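Local atomic coordinates of 2-dehydropantoate 2-reductase (Enterococcus faecium, PDB entry 3WFI), a protein that acts as a D-mandelate dehydrogenase that uses NAD(+) as coenzyme and belongs to the ketopantoate reductase family. Residues Q37-E41 with H42-A46; D165-E169 with S170-A174. All coordinates share one frame; numbering follows the deposited sequence.

Both contacts illustrate how a helix ends and hands its chain on to a strand, and both lie at the periphery of the nucleotide-binding domain, with centres 24 Å apart and nearest atoms about 12 Å apart. Contact 1 leads from helix 33-42 into strand 44-47 of a small four-stranded sheet; contact 2 leads from helix 157-168 into strand 174-176, an outermost strand of the large sheet. Each is partly buried: Ile39, Gly43 and Leu44 in contact 1; Leu167, Leu172, Ala174 and the polar Ser170 in contact 2. Both turn at a glycine with positive phi, but contact 1 closes with two main-chain i to i+4 bonds, contact 2 with i to i+3 bonds, a serine hydroxyl and two bridging waters.

Contact 1 of 2, residues Q37-E41 with H42-A46; sequences QQIKE and HGLQA
Gln38 lies alongside His42, the two side chains pointing the same way from consecutive turns of the helix. The oxygen of the amide does the touching: Gln38 OE1 stands 3.2 Å from His42 CD2, while amide and imidazole planes are turned 32° apart. A bend at chi2 of Gln38 brings its amide up to the ring, and Glu41 CB adds a second neighbour, 3.9 Å from His42 CD2. Glu41 itself reaches back along the outer surface, where Gln37 NE2 donates to Glu41 OE1 at 2.8 Å on the anti side of the carboxylate.

Beneath these polar groups the main chain closes the helix. His42 N donates to Gln38 O, and Gly43 N to Ile39 O at 2.8 Å. Gly43 then leaves helical geometry with a positive phi of 77°, a conformation that a residue without a side chain adopts easily. Ile39 follows the change of direction: its CG2, held anti to the backbone N, lies 3.8 Å from Leu44 N, and its CD1 comes within 4.3 Å of Leu44 CD1. From the strand, Gln45 NE2 reaches back to donate to His42 O at 3.0 Å with the acceptor in its amide plane; the same nitrogen also bonds to Glu54.

Ile39 packs on Ile59 of strand 59-61, and Leu44 on Ser13 of helix 10-21 and on Leu57. Helix 33-42 follows strand 25-30, which ends at the NAD(+)-binding residue Asp30, and the chain later returns as the parallel strand 59-61. The exit at Gly43 is thus a glycine-terminated helix end within a Rossmann-type beta-alpha-beta crossover, into which strands 44-47 and 52-55 are inserted as an antiparallel pair.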
ATOM      1  N   GLN B  37       6.001  44.145   2.882  1.00 37.97           N
ATOM      2  CA  GLN B  37       5.766  45.527   3.299  1.00 39.83           C
ATOM      3  C   GLN B  37       6.952  46.097   4.080  1.00 38.92           C
ATOM      4  O   GLN B  37       7.336  47.251   3.878  1.00 37.60           O
ATOM      5  CB  GLN B  37       4.479  45.607   4.137  1.00 43.16           C
ATOM      6  CG  GLN B  37       4.017  47.017   4.458  1.00 46.05           C
ATOM      7  CD  GLN B  37       3.675  47.803   3.219  1.00 48.49           C
ATOM      8  OE1 GLN B  37       2.845  47.383   2.413  1.00 51.56           O
ATOM      9  NE2 GLN B  37       4.320  48.947   3.052  1.00 50.95           N
ATOM     10  N   GLN B  38       7.535  45.295   4.967  1.00 39.50           N
ATOM     11  CA  GLN B  38       8.692  45.753   5.754  1.00 41.42           C
ATOM     12  C   GLN B  38       9.875  46.085   4.851  1.00 39.49           C
ATOM     13  O   GLN B  38      10.498  47.132   5.006  1.00 40.31           O
ATOM     14  CB  GLN B  38       9.083  44.751   6.857  1.00 43.06           C
ATOM     15  CG  GLN B  38       8.299  44.948   8.144  1.00 44.60           C
ATOM     16  CD  GLN B  38       8.372  46.357   8.671  1.00 47.32           C
ATOM     17  OE1 GLN B  38       9.454  46.847   9.011  1.00 49.11           O
ATOM     18  NE2 GLN B  38       7.226  47.011   8.771  1.00 48.68           N
ATOM     19  N   ILE B  39      10.152  45.208   3.887  1.00 38.27           N
ATOM     20  CA  ILE B  39      11.244  45.426   2.932  1.00 36.44           C
ATOM     21  C   ILE B  39      10.948  46.619   2.012  1.00 36.17           C
ATOM     22  O   ILE B  39      11.845  47.380   1.696  1.00 34.10           O
ATOM     23  CB  ILE B  39      11.556  44.149   2.110  1.00 34.92           C
ATOM     24  CG1 ILE B  39      12.099  43.060   3.044  1.00 35.16           C
ATOM     25  CG2 ILE B  39      12.569  44.444   1.000  1.00 33.81           C
ATOM     26  CD1 ILE B  39      12.104  41.663   2.466  1.00 34.55           C
ATOM     27  N   LYS B  40       9.696  46.786   1.598  1.00 37.70           N
ATOM     28  CA  LYS B  40       9.322  47.955   0.801  1.00 38.98           C
ATOM     29  C   LYS B  40       9.631  49.238   1.570  1.00 40.71           C
ATOM     30  O   LYS B  40      10.275  50.137   1.042  1.00 40.71           O
ATOM     31  CB  LYS B  40       7.835  47.931   0.416  1.00 39.28           C
ATOM     32  CG  LYS B  40       7.501  47.118  -0.824  1.00 38.22           C
ATOM     33  CD  LYS B  40       6.001  47.135  -1.088  1.00 38.74           C
ATOM     34  CE  LYS B  40       5.613  46.238  -2.254  1.00 38.96           C
ATOM     35  NZ  LYS B  40       4.141  45.988  -2.324  1.00 39.89           N
ATOM     36  N   GLU B  41       9.189  49.305   2.822  1.00 43.94           N
ATOM     37  CA  GLU B  41       9.324  50.529   3.621  1.00 46.76           C
ATOM     38  C   GLU B  41      10.732  50.797   4.145  1.00 46.58           C
ATOM     39  O   GLU B  41      11.166  51.940   4.173  1.00 50.11           O
ATOM     40  CB  GLU B  41       8.353  50.509   4.804  1.00 48.87           C
ATOM     41  CG  GLU B  41       6.909  50.768   4.414  1.00 51.42           C
ATOM     42  CD  GLU B  41       5.969  50.689   5.612  1.00 51.93           C
ATOM     43  OE1 GLU B  41       5.000  49.899   5.589  1.00 51.39           O
ATOM     44  OE2 GLU B  41       6.206  51.435   6.588  1.00 54.82           O
ATOM     45  N   HIS B  42      11.442  49.747   4.546  1.00 46.96           N
ATOM     46  CA  HIS B  42      12.734  49.887   5.234  1.00 46.64           C
ATOM     47  C   HIS B  42      13.904  49.184   4.554  1.00 45.43           C
ATOM     48  O   HIS B  42      15.024  49.241   5.061  1.00 46.30           O
ATOM     49  CB  HIS B  42      12.642  49.334   6.657  1.00 48.58           C
ATOM     50  CG  HIS B  42      11.695  50.076   7.536  1.00 49.71           C
ATOM     51  ND1 HIS B  42      11.992  51.307   8.085  1.00 50.06           N
ATOM     52  CD2 HIS B  42      10.461  49.748   7.985  1.00 49.41           C
ATOM     53  CE1 HIS B  42      10.973  51.709   8.822  1.00 50.56           C
ATOM     54  NE2 HIS B  42      10.032  50.781   8.778  1.00 50.13           N
ATOM     55  N   GLY B  43      13.660  48.523   3.422  1.00 43.52           N
ATOM     56  CA  GLY B  43      14.684  47.720   2.767  1.00 42.27           C
ATOM     57  C   GLY B  43      14.877  46.406   3.493  1.00 42.09           C
ATOM     58  O   GLY B  43      14.284  46.178   4.547  1.00 43.32           O
ATOM     59  N   LEU B  44      15.704  45.534   2.927  1.00 39.91           N
ATOM     60  CA  LEU B  44      16.084  44.304   3.605  1.00 39.44           C
ATOM     61  C   LEU B  44      17.205  44.600   4.595  1.00 39.57           C
ATOM     62  O   LEU B  44      18.260  45.098   4.201  1.00 37.06           O
ATOM     63  CB  LEU B  44      16.555  43.260   2.602  1.00 38.41           C
ATOM     64  CG  LEU B  44      17.118  41.963   3.185  1.00 38.29           C
ATOM     65  CD1 LEU B  44      16.069  41.264   4.035  1.00 37.49           C
ATOM     66  CD2 LEU B  44      17.603  41.061   2.063  1.00 38.43           C
ATOM     67  N   GLN B  45      16.976  44.272   5.867  1.00 40.39           N
ATOM     68  CA  GLN B  45      17.971  44.485   6.917  1.00 43.68           C
ATOM     69  C   GLN B  45      18.666  43.169   7.230  1.00 44.10           C
ATOM     70  O   GLN B  45      18.010  42.149   7.460  1.00 45.59           O
ATOM     71  CB  GLN B  45      17.308  45.022   8.193  1.00 45.67           C
ATOM     72  CG  GLN B  45      16.647  46.380   8.032  1.00 47.09           C
ATOM     73  CD  GLN B  45      17.625  47.520   7.832  1.00 48.33           C
ATOM     74  OE1 GLN B  45      18.691  47.565   8.445  1.00 49.51           O
ATOM     75  NE2 GLN B  45      17.246  48.475   6.990  1.00 51.14           N
ATOM     76  N   ALA B  46      19.992  43.193   7.255  1.00 44.35           N
ATOM     77  CA  ALA B  46      20.761  41.981   7.480  1.00 45.57           C
ATOM     78  C   ALA B  46      21.887  42.204   8.471  1.00 46.28           C
ATOM     79  O   ALA B  46      22.520  43.257   8.486  1.00 48.77           O
ATOM     80  CB  ALA B  46      21.316  41.457   6.167  1.00 44.90           C
TER

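Contact 2 of 2, residues D165-E169 with S170-A174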
ATOM      1  N   ASP B 165      29.768  30.711 -12.651  1.00 26.93           N
ATOM      2  CA  ASP B 165      30.738  31.816 -12.592  1.00 29.91           C
ATOM      3  C   ASP B 165      30.068  33.110 -12.165  1.00 29.39           C
ATOM      4  O   ASP B 165      30.574  33.809 -11.287  1.00 29.38           O
ATOM      5  CB  ASP B 165      31.444  32.019 -13.934  1.00 31.51           C
ATOM      6  CG  ASP B 165      32.422  30.900 -14.262  1.00 33.90           C
ATOM      7  OD1 ASP B 165      32.839  30.171 -13.343  1.00 35.85           O
ATOM      8  OD2 ASP B 165      32.773  30.742 -15.455  1.00 37.75           O
ATOM      9  N   LYS B 166      28.907  33.393 -12.749  1.00 29.41           N
ATOM     10  CA  LYS B 166      28.160  34.606 -12.440  1.00 30.87           C
ATOM     11  C   LYS B 166      27.747  34.647 -10.977  1.00 29.07           C
ATOM     12  O   LYS B 166      27.888  35.679 -10.338  1.00 29.21           O
ATOM     13  CB  LYS B 166      26.955  34.784 -13.387  1.00 34.53           C
ATOM     14  CG  LYS B 166      27.388  35.259 -14.772  1.00 37.75           C
ATOM     15  CD  LYS B 166      26.228  35.504 -15.734  1.00 41.09           C
ATOM     16  CE  LYS B 166      25.918  34.286 -16.591  1.00 43.84           C
ATOM     17  NZ  LYS B 166      25.070  34.616 -17.770  1.00 45.24           N
ATOM     18  N   LEU B 167      27.266  33.530 -10.441  1.00 27.65           N
ATOM     19  CA  LEU B 167      26.908  33.476  -9.025  1.00 27.34           C
ATOM     20  C   LEU B 167      28.156  33.621  -8.160  1.00 26.03           C
ATOM     21  O   LEU B 167      28.111  34.268  -7.120  1.00 26.29           O
ATOM     22  CB  LEU B 167      26.183  32.178  -8.664  1.00 27.93           C
ATOM     23  CG  LEU B 167      24.681  31.936  -8.886  1.00 28.47           C
ATOM     24  CD1 LEU B 167      23.975  33.069  -9.605  1.00 27.85           C
ATOM     25  CD2 LEU B 167      24.395  30.593  -9.543  1.00 28.30           C
ATOM     26  N   SER B 168      29.261  33.020  -8.591  1.00 25.07           N
ATOM     27  CA  SER B 168      30.535  33.131  -7.861  1.00 24.92           C
ATOM     28  C   SER B 168      31.087  34.561  -7.811  1.00 25.43           C
ATOM     29  O   SER B 168      31.776  34.924  -6.859  1.00 24.74           O
ATOM     30  CB  SER B 168      31.583  32.188  -8.441  1.00 24.94           C
ATOM     31  OG  SER B 168      31.280  30.842  -8.117  1.00 24.05           O
ATOM     32  N   GLU B 169      30.763  35.373  -8.814  1.00 25.90           N
ATOM     33  CA  GLU B 169      31.142  36.776  -8.804  1.00 27.78           C
ATOM     34  C   GLU B 169      30.490  37.529  -7.658  1.00 27.47           C
ATOM     35  O   GLU B 169      30.983  38.581  -7.261  1.00 25.98           O
ATOM     36  CB  GLU B 169      30.788  37.446 -10.128  1.00 29.90           C
ATOM     37  CG  GLU B 169      31.706  37.041 -11.262  1.00 32.73           C
ATOM     38  CD  GLU B 169      31.208  37.500 -12.610  1.00 35.60           C
ATOM     39  OE1 GLU B 169      30.371  38.432 -12.662  1.00 40.54           O
ATOM     40  OE2 GLU B 169      31.658  36.926 -13.620  1.00 40.34           O
ATOM     41  N   SER B 170      29.374  37.000  -7.147  1.00 26.16           N
ATOM     42  CA  SER B 170      28.674  37.605  -6.031  1.00 26.75           C
ATOM     43  C   SER B 170      29.011  36.942  -4.692  1.00 27.21           C
ATOM     44  O   SER B 170      28.358  37.209  -3.685  1.00 28.83           O
ATOM     45  CB  SER B 170      27.166  37.601  -6.293  1.00 27.53           C
ATOM     46  OG  SER B 170      26.859  38.376  -7.446  1.00 26.85           O
ATOM     47  N   GLY B 171      30.045  36.100  -4.683  1.00 27.18           N
ATOM     48  CA  GLY B 171      30.563  35.495  -3.465  1.00 26.43           C
ATOM     49  C   GLY B 171      29.863  34.222  -3.043  1.00 26.31           C
ATOM     50  O   GLY B 171      30.083  33.734  -1.935  1.00 24.94           O
ATOM     51  N   LEU B 172      29.021  33.678  -3.926  1.00 24.82           N
ATOM     52  CA  LEU B 172      28.202  32.519  -3.608  1.00 24.51           C
ATOM     53  C   LEU B 172      28.938  31.194  -3.762  1.00 24.86           C
ATOM     54  O   LEU B 172      28.401  30.147  -3.401  1.00 24.46           O
ATOM     55  CB  LEU B 172      26.924  32.510  -4.458  1.00 24.58           C
ATOM     56  CG  LEU B 172      25.920  33.605  -4.108  1.00 24.40           C
ATOM     57  CD1 LEU B 172      24.945  33.838  -5.260  1.00 24.52           C
ATOM     58  CD2 LEU B 172      25.186  33.273  -2.810  1.00 25.24           C
ATOM     59  N   ASN B 173      30.165  31.232  -4.283  1.00 25.15           N
ATOM     60  CA  ASN B 173      31.007  30.042  -4.341  1.00 25.79           C
ATOM     61  C   ASN B 173      30.306  28.888  -5.063  1.00 24.95           C
ATOM     62  O   ASN B 173      30.170  27.779  -4.534  1.00 24.92           O
ATOM     63  CB  ASN B 173      31.430  29.641  -2.919  1.00 27.09           C
ATOM     64  CG  ASN B 173      32.483  28.548  -2.899  1.00 28.14           C
ATOM     65  OD1 ASN B 173      33.203  28.343  -3.870  1.00 29.84           O
ATOM     66  ND2 ASN B 173      32.587  27.853  -1.769  1.00 28.79           N
ATOM     67  N   ALA B 174      29.862  29.175  -6.287  1.00 23.99           N
ATOM     68  CA  ALA B 174      29.075  28.240  -7.076  1.00 23.45           C
ATOM     69  C   ALA B 174      29.963  27.438  -8.009  1.00 24.04           C
ATOM     70  O   ALA B 174      30.964  27.950  -8.510  1.00 25.37           O
ATOM     71  CB  ALA B 174      28.011  28.991  -7.879  1.00 22.78           C
TER
HETATM   72  O   HOH W   1      27.298  38.299 -10.081  1.00 24.82           O
HETATM   73  O   HOH W   2      32.326  32.917  -4.775  1.00 24.13           O
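Ser168 reaches across to Ala174 with its hydroxyl, taking a hydrogen bond from Ala174 N at 2.9 Å to OG. The conformation that permits this has OG beside the backbone N and anti to the carbonyl carbon (chi1 -72°), and there the hydroxyl also bonds to Ala164 O one turn back. One small side chain thereby ties the last turn of the helix to the start of the next strand.

Between these ends the chain folds back through a type I beta turn, closed by Gly171 N to Ser168 O at 3.0 Å. Leu167 O is gripped by Ser170 N, and more weakly by Leu172 N at 3.4 Å. Ser170 turns OG toward the helix end, where a water bridges it to Lys166 O; a second water accepts from Asn173 N and donates to Ser168 O.

On the inner side Leu167 is nearly eclipsed about CB-CG (chi2 5°), an unusual leucine conformation. Its CB is the meeting point, 3.8 Å from Ala174 CB and 4.0 Å from Leu172 CD1, the Leu172 side chain running slantwise across that of Leu167.

Helix 10-21 covers this apolar face, with Leu19 against Leu167 and Phe15 and Met18 against Leu172, while Leu149 and Val147 of strand 147-151 back Leu167 and Ala174 as the chain enters strand 174-176 beside them.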